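Local coordinates for acyl-homoserine-lactone synthase (Mesorhizobium sp. ORS 3359, PDB 6WNS), which probably catalyses the coenzyme A-dependent synthesis of acyl-homoserine lactones, the signals of bacterial quorum sensing, at residues Lys17-Glu20 with Arg21-Arg24; Ile25-Ile29 with Tyr30-Arg34. All blocks are in the same frame, centred on the assembly; numbering follows the deposited sequence.

Contact 1. Residues Lys17-Glu20 with Arg21-Arg24; sequences KVLE and RYFR
Arg21 folds back along the preceding helical turn: its N donates to Lys17 O at 3.0 Å, and its guanidinium lies with one face over Lys17 O and the CA of Val18. Bent at chi3 (-50°), the chain brings NH2 to 3.6 Å from Val18 CG2, so the charged end rests on a methyl; NH2 also makes a weak hydrogen bond to Gly65 O. Tyr22 N binds Val18 O at 2.7 Å. With CG anti to the backbone N (chi1 167°), the Tyr22 ring is carried away from residues 17-20 and only grazes Leu19, CD2 of the tyrosine being 4.3 Å from CD2 of the leucine, while its OH bonds Arg26 NH1. Phe23 N reaches Leu19 O at 2.9 Å, and its ring CE1 lies 4.4 Å from the same Leu19 CD2; Tyr22 and Phe23 both touch Tyr57 of strand 56-60. Arg24 N closes on Glu20 O at 3.2 Å, with the guanidinium face over that carbonyl. Glu20 OE1 stands 4.5 Å from Arg24 NH2 but well out of the guanidinium plane. Four successive i to i+4 backbone bonds therefore hold these two turns of alpha helix, while the Glu20-Arg24 attraction is probably diffuse, through charge alone.

Contact 2. Residues Ile25-Ile29 with Tyr30-Arg34; sequences IRYDI and YVKQR
Ile29 lays its CG2 methyl over the face of the neighbouring Tyr30 ring, 3.5 Å from the centroid and 13° off the normal, a close CH-pi contact. Torsion sets this up: CG2 is anti to the Ile29 backbone N, whereas Tyr30 CG lies anti to its own carbonyl carbon (chi1 -65°). Arg26 O takes the hydrogen bond from Tyr30 N at 2.8 Å and also sits at the edge of the Tyr30 ring. Tyr27 O has two donors: Lys32 N at 3.0 Å, nearly in line with the carbonyl, and Val31 N at 3.1 Å, a weak bond. The i to i+5 bond marks a wider pi-type turn. Beside this turn, Tyr27 CE1 meets Val31 CG1 at 3.8 Å. Asp28 OD1 and Lys32 NZ remain 4.1 Å apart, beyond a salt bridge. The buried Arg26 guanidinium forms salt bridges from NE to Glu46 and from NH2 to Asp51; Gln33 OE1 accepts from Arg35 NH2. Replacing Tyr30 with an alanine would probably leave the Ile29 methyl without its ring face and Arg105 without its cation-pi partner. A Schellman motif, Arg34 N donating to Val31 O and Arg35 N to Tyr30 O with Arg34 at positive phi, ends helix 16-31 here, where Tyr30 packs against Arg105 of strand 100-108 and Tyr27 touches the loop residue Asn44.

From strand 4-7 the chain enters helix 16-31, whose first turns carry contact 1 and whose last turns, with the turn that follows, carry contact 2. The two follow in series, their centres 13 Å apart: neither nests in nor crosses the other, and neither closes a loop, since each joins residues about a turn apart. Around residues 17-24 the helix leans on strand 56-60 of the mixed sheet; around 25-34 it reaches strand 100-108 through Arg105 and the 46-51 loop through Arg26. Glu46 is shared more widely, for its backbone also bonds that of Phe23 in contact 1.

Contact 1. Residues Lys17-Glu20 with Arg21-Arg24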
ATOM      1  N   LYS A  17      17.601   6.128  -7.875  1.00 53.76           N
ATOM      2  CA  LYS A  17      18.284   4.869  -7.486  1.00 56.87           C
ATOM      3  C   LYS A  17      17.345   4.084  -6.579  1.00 54.07           C
ATOM      4  O   LYS A  17      17.264   2.876  -6.762  1.00 52.87           O
ATOM      5  CB  LYS A  17      19.676   5.191  -6.903  1.00 61.69           C
ATOM      6  CG  LYS A  17      20.701   5.481  -7.987  1.00 64.67           C
ATOM      7  CD  LYS A  17      22.136   5.583  -7.460  1.00 75.62           C
ATOM      8  CE  LYS A  17      22.470   6.936  -6.874  1.00 78.35           C
ATOM      9  NZ  LYS A  17      23.662   6.838  -5.995  1.00 90.18           N
ATOM     10  N   VAL A  18      16.603   4.746  -5.686  1.00 52.23           N
ATOM     11  CA  VAL A  18      15.650   4.049  -4.795  1.00 52.73           C
ATOM     12  C   VAL A  18      14.608   3.404  -5.728  1.00 45.11           C
ATOM     13  O   VAL A  18      14.182   2.214  -5.464  1.00 46.26           O
ATOM     14  CB  VAL A  18      15.040   4.999  -3.740  1.00 54.18           C
ATOM     15  CG1 VAL A  18      13.816   4.424  -3.053  1.00 54.32           C
ATOM     16  CG2 VAL A  18      16.088   5.412  -2.690  1.00 60.44           C
ATOM     17  N   LEU A  19      14.078   4.142  -6.685  1.00 45.78           N
ATOM     18  CA  LEU A  19      13.011   3.541  -7.536  1.00 44.39           C
ATOM     19  C   LEU A  19      13.541   2.327  -8.349  1.00 41.72           C
ATOM     20  O   LEU A  19      12.790   1.348  -8.524  1.00 42.39           O
ATOM     21  CB  LEU A  19      12.358   4.620  -8.421  1.00 44.65           C
ATOM     22  CG  LEU A  19      11.380   5.602  -7.734  1.00 44.74           C
ATOM     23  CD1 LEU A  19      11.134   6.845  -8.573  1.00 43.55           C
ATOM     24  CD2 LEU A  19      10.048   4.948  -7.337  1.00 45.89           C
ATOM     25  N   GLU A  20      14.737   2.411  -8.893  1.00 45.34           N
ATOM     26  CA  GLU A  20      15.379   1.307  -9.652  1.00 46.73           C
ATOM     27  C   GLU A  20      15.477   0.094  -8.731  1.00 47.86           C
ATOM     28  O   GLU A  20      14.999  -0.946  -9.156  1.00 44.51           O
ATOM     29  CB  GLU A  20      16.692   1.790 -10.285  1.00 51.58           C
ATOM     30  CG  GLU A  20      16.353   2.503 -11.560  1.00 63.31           C
ATOM     31  CD  GLU A  20      17.348   3.458 -12.160  1.00 71.39           C
ATOM     32  OE1 GLU A  20      18.511   3.435 -11.720  1.00 74.57           O
ATOM     33  OE2 GLU A  20      16.931   4.186 -13.092  1.00 73.98           O
ATOM     34  N   ARG A  21      15.910   0.272  -7.461  1.00 49.05           N
ATOM     35  CA  ARG A  21      15.962  -0.855  -6.497  1.00 51.29           C
ATOM     36  C   ARG A  21      14.540  -1.332  -6.207  1.00 47.75           C
ATOM     37  O   ARG A  21      14.335  -2.523  -6.111  1.00 45.09           O
ATOM     38  CB  ARG A  21      16.726  -0.447  -5.229  1.00 59.14           C
ATOM     39  CG  ARG A  21      18.220  -0.274  -5.494  1.00 64.06           C
ATOM     40  CD  ARG A  21      19.066  -0.258  -4.241  1.00 74.27           C
ATOM     41  NE  ARG A  21      18.569   0.654  -3.223  1.00 80.32           N
ATOM     42  CZ  ARG A  21      18.866   1.951  -3.150  1.00 83.72           C
ATOM     43  NH1 ARG A  21      19.659   2.512  -4.062  1.00 76.88           N
ATOM     44  NH2 ARG A  21      18.363   2.657  -2.144  1.00 85.48           N
ATOM     45  N   TYR A  22      13.592  -0.403  -6.068  1.00 47.44           N
ATOM     46  CA  TYR A  22      12.195  -0.721  -5.732  1.00 44.68           C
ATOM     47  C   TYR A  22      11.621  -1.653  -6.838  1.00 39.62           C
ATOM     48  O   TYR A  22      11.000  -2.672  -6.495  1.00 40.58           O
ATOM     49  CB  TYR A  22      11.407   0.592  -5.605  1.00 46.90           C
ATOM     50  CG  TYR A  22       9.922   0.394  -5.574  1.00 42.78           C
ATOM     51  CD1 TYR A  22       9.316  -0.215  -4.480  1.00 42.74           C
ATOM     52  CD2 TYR A  22       9.103   0.767  -6.642  1.00 42.01           C
ATOM     53  CE1 TYR A  22       7.966  -0.510  -4.470  1.00 41.69           C
ATOM     54  CE2 TYR A  22       7.723   0.559  -6.590  1.00 40.82           C
ATOM     55  CZ  TYR A  22       7.138  -0.015  -5.474  1.00 42.63           C
ATOM     56  OH  TYR A  22       5.793  -0.240  -5.471  1.00 39.44           O
ATOM     57  N   PHE A  23      11.799  -1.321  -8.121  1.00 37.67           N
ATOM     58  CA  PHE A  23      11.247  -2.153  -9.221  1.00 36.68           C
ATOM     59  C   PHE A  23      11.955  -3.524  -9.308  1.00 41.46           C
ATOM     60  O   PHE A  23      11.364  -4.546  -9.704  1.00 36.91           O
ATOM     61  CB  PHE A  23      11.245  -1.388 -10.519  1.00 36.80           C
ATOM     62  CG  PHE A  23      10.113  -0.396 -10.525  1.00 36.73           C
ATOM     63  CD1 PHE A  23      10.363   0.967 -10.463  1.00 37.05           C
ATOM     64  CD2 PHE A  23       8.804  -0.821 -10.599  1.00 41.48           C
ATOM     65  CE1 PHE A  23       9.320   1.899 -10.440  1.00 40.22           C
ATOM     66  CE2 PHE A  23       7.767   0.098 -10.596  1.00 39.42           C
ATOM     67  CZ  PHE A  23       8.019   1.454 -10.483  1.00 38.34           C
ATOM     68  N   ARG A  24      13.201  -3.591  -8.886  1.00 41.48           N
ATOM     69  CA  ARG A  24      13.965  -4.874  -8.821  1.00 42.51           C
ATOM     70  C   ARG A  24      13.414  -5.707  -7.684  1.00 41.79           C
ATOM     71  O   ARG A  24      13.280  -6.927  -7.846  1.00 43.10           O
ATOM     72  CB  ARG A  24      15.470  -4.594  -8.646  1.00 48.29           C
ATOM     73  CG  ARG A  24      16.085  -3.893  -9.854  1.00 51.91           C
ATOM     74  CD  ARG A  24      17.608  -4.083 -10.037  1.00 62.18           C
ATOM     75  NE  ARG A  24      18.348  -2.964 -10.631  1.00 70.13           N
ATOM     76  CZ  ARG A  24      17.917  -2.047 -11.527  1.00 86.40           C
ATOM     77  NH1 ARG A  24      16.669  -2.058 -11.987  1.00 96.74           N
ATOM     78  NH2 ARG A  24      18.746  -1.083 -11.940  1.00 90.36           N
TER

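Contact 2. Residues Ile25-Ile29 with Tyr30-Arg34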
ATOM      1  N   ILE A  25      13.161  -5.076  -6.533  1.00 43.88           N
ATOM      2  CA  ILE A  25      12.555  -5.725  -5.356  1.00 44.36           C
ATOM      3  C   ILE A  25      11.197  -6.326  -5.723  1.00 44.52           C
ATOM      4  O   ILE A  25      10.879  -7.476  -5.311  1.00 45.41           O
ATOM      5  CB  ILE A  25      12.509  -4.735  -4.188  1.00 48.99           C
ATOM      6  CG1 ILE A  25      13.915  -4.533  -3.623  1.00 51.63           C
ATOM      7  CG2 ILE A  25      11.556  -5.228  -3.142  1.00 52.01           C
ATOM      8  CD1 ILE A  25      14.001  -3.435  -2.561  1.00 57.00           C
ATOM      9  N   ARG A  26      10.390  -5.602  -6.467  1.00 41.50           N
ATOM     10  CA  ARG A  26       9.076  -6.145  -6.936  1.00 42.41           C
ATOM     11  C   ARG A  26       9.256  -7.395  -7.785  1.00 37.57           C
ATOM     12  O   ARG A  26       8.424  -8.363  -7.707  1.00 38.55           O
ATOM     13  CB  ARG A  26       8.356  -5.002  -7.660  1.00 41.02           C
ATOM     14  CG  ARG A  26       7.785  -4.078  -6.595  1.00 45.11           C
ATOM     15  CD  ARG A  26       7.013  -2.940  -7.111  1.00 42.50           C
ATOM     16  NE  ARG A  26       5.967  -3.381  -8.041  1.00 41.56           N
ATOM     17  CZ  ARG A  26       5.204  -2.511  -8.686  1.00 37.09           C
ATOM     18  NH1 ARG A  26       5.172  -1.259  -8.292  1.00 37.60           N
ATOM     19  NH2 ARG A  26       4.471  -2.903  -9.697  1.00 35.66           N
ATOM     20  N   TYR A  27      10.331  -7.464  -8.552  1.00 40.87           N
ATOM     21  CA  TYR A  27      10.671  -8.708  -9.277  1.00 40.98           C
ATOM     22  C   TYR A  27      10.935  -9.818  -8.256  1.00 44.78           C
ATOM     23  O   TYR A  27      10.310 -10.878  -8.370  1.00 46.38           O
ATOM     24  CB  TYR A  27      11.859  -8.508 -10.206  1.00 43.90           C
ATOM     25  CG  TYR A  27      12.495  -9.792 -10.585  1.00 46.16           C
ATOM     26  CD1 TYR A  27      11.961 -10.508 -11.633  1.00 49.52           C
ATOM     27  CD2 TYR A  27      13.567 -10.333  -9.881  1.00 54.21           C
ATOM     28  CE1 TYR A  27      12.503 -11.703 -12.033  1.00 51.82           C
ATOM     29  CE2 TYR A  27      14.134 -11.540 -10.272  1.00 53.80           C
ATOM     30  CZ  TYR A  27      13.576 -12.233 -11.338  1.00 58.82           C
ATOM     31  OH  TYR A  27      14.056 -13.418 -11.811  1.00 62.09           O
ATOM     32  N   ASP A  28      11.730  -9.542  -7.230  1.00 44.16           N
ATOM     33  CA  ASP A  28      12.070 -10.579  -6.205  1.00 48.58           C
ATOM     34  C   ASP A  28      10.794 -11.072  -5.514  1.00 47.29           C
ATOM     35  O   ASP A  28      10.652 -12.296  -5.284  1.00 52.27           O
ATOM     36  CB  ASP A  28      13.071 -10.055  -5.197  1.00 51.66           C
ATOM     37  CG  ASP A  28      14.418  -9.671  -5.788  1.00 55.19           C
ATOM     38  OD1 ASP A  28      14.840 -10.274  -6.764  1.00 55.50           O
ATOM     39  OD2 ASP A  28      15.014  -8.720  -5.278  1.00 65.48           O
ATOM     40  N   ILE A  29       9.864 -10.190  -5.217  1.00 46.68           N
ATOM     41  CA  ILE A  29       8.682 -10.481  -4.380  1.00 50.62           C
ATOM     42  C   ILE A  29       7.588 -11.092  -5.231  1.00 54.60           C
ATOM     43  O   ILE A  29       6.994 -12.101  -4.803  1.00 54.53           O
ATOM     44  CB  ILE A  29       8.166  -9.202  -3.724  1.00 55.78           C
ATOM     45  CG1 ILE A  29       9.084  -8.728  -2.609  1.00 59.40           C
ATOM     46  CG2 ILE A  29       6.720  -9.357  -3.241  1.00 62.35           C
ATOM     47  CD1 ILE A  29       8.694  -7.349  -2.131  1.00 64.25           C
ATOM     48  N   TYR A  30       7.257 -10.454  -6.352  1.00 50.56           N
ATOM     49  CA  TYR A  30       6.006 -10.752  -7.081  1.00 48.23           C
ATOM     50  C   TYR A  30       6.275 -11.749  -8.188  1.00 49.95           C
ATOM     51  O   TYR A  30       5.331 -12.546  -8.472  1.00 52.57           O
ATOM     52  CB  TYR A  30       5.329  -9.480  -7.625  1.00 47.45           C
ATOM     53  CG  TYR A  30       4.857  -8.589  -6.522  1.00 46.85           C
ATOM     54  CD1 TYR A  30       5.632  -7.534  -6.077  1.00 46.97           C
ATOM     55  CD2 TYR A  30       3.670  -8.856  -5.846  1.00 50.91           C
ATOM     56  CE1 TYR A  30       5.209  -6.730  -5.033  1.00 48.69           C
ATOM     57  CE2 TYR A  30       3.249  -8.077  -4.771  1.00 51.90           C
ATOM     58  CZ  TYR A  30       4.039  -7.028  -4.352  1.00 50.62           C
ATOM     59  OH  TYR A  30       3.624  -6.256  -3.316  1.00 51.70           O
ATOM     60  N   VAL A  31       7.386 -11.598  -8.934  1.00 46.77           N
ATOM     61  CA  VAL A  31       7.611 -12.486 -10.109  1.00 47.73           C
ATOM     62  C   VAL A  31       8.247 -13.782  -9.589  1.00 57.08           C
ATOM     63  O   VAL A  31       7.724 -14.859 -10.025  1.00 53.34           O
ATOM     64  CB  VAL A  31       8.415 -11.810 -11.234  1.00 51.30           C
ATOM     65  CG1 VAL A  31       8.891 -12.781 -12.301  1.00 50.95           C
ATOM     66  CG2 VAL A  31       7.532 -10.702 -11.859  1.00 49.53           C
ATOM     67  N   LYS A  32       9.276 -13.679  -8.714  1.00 50.76           N
ATOM     68  CA  LYS A  32      10.167 -14.811  -8.353  1.00 61.05           C
ATOM     69  C   LYS A  32       9.348 -15.740  -7.450  1.00 65.02           C
ATOM     70  O   LYS A  32       9.541 -16.963  -7.509  1.00 64.90           O
ATOM     71  CB  LYS A  32      11.497 -14.277  -7.791  1.00 67.26           C
ATOM     72  CG  LYS A  32      12.736 -15.112  -8.044  1.00 83.32           C
ATOM     73  CD  LYS A  32      14.000 -14.584  -7.369  1.00 91.26           C
ATOM     74  CE  LYS A  32      14.153 -15.053  -5.932  1.00 94.02           C
ATOM     75  NZ  LYS A  32      14.458 -13.916  -5.023  1.00 93.03           N
ATOM     76  N   GLN A  33       8.340 -15.265  -6.748  1.00 66.09           N
ATOM     77  CA  GLN A  33       7.486 -16.243  -6.008  1.00 75.42           C
ATOM     78  C   GLN A  33       6.086 -16.415  -6.637  1.00 75.01           C
ATOM     79  O   GLN A  33       5.212 -17.053  -5.989  1.00 77.82           O
ATOM     80  CB  GLN A  33       7.526 -15.883  -4.535  1.00 74.48           C
ATOM     81  CG  GLN A  33       6.580 -14.793  -4.160  1.00 77.47           C
ATOM     82  CD  GLN A  33       7.116 -14.144  -2.909  1.00 85.30           C
ATOM     83  OE1 GLN A  33       6.379 -13.534  -2.140  1.00 80.35           O
ATOM     84  NE2 GLN A  33       8.416 -14.287  -2.693  1.00 88.90           N
ATOM     85  N   ARG A  34       5.941 -16.003  -7.903  1.00 73.99           N
ATOM     86  CA  ARG A  34       4.850 -16.358  -8.849  1.00 71.88           C
ATOM     87  C   ARG A  34       3.503 -16.058  -8.200  1.00 73.74           C
ATOM     88  O   ARG A  34       2.606 -16.927  -8.184  1.00 66.67           O
ATOM     89  CB  ARG A  34       5.011 -17.804  -9.314  1.00 85.02           C
ATOM     90  CG  ARG A  34       6.236 -17.984 -10.201  1.00 86.09           C
ATOM     91  CD  ARG A  34       6.135 -19.234 -11.020  1.00 92.42           C
ATOM     92  NE  ARG A  34       5.917 -20.406 -10.185  1.00 96.61           N
ATOM     93  CZ  ARG A  34       6.873 -21.226  -9.719  1.00106.94           C
ATOM     94  NH1 ARG A  34       8.154 -20.983  -9.962  1.00103.25           N
ATOM     95  NH2 ARG A  34       6.546 -22.298  -9.008  1.00109.14           N
TER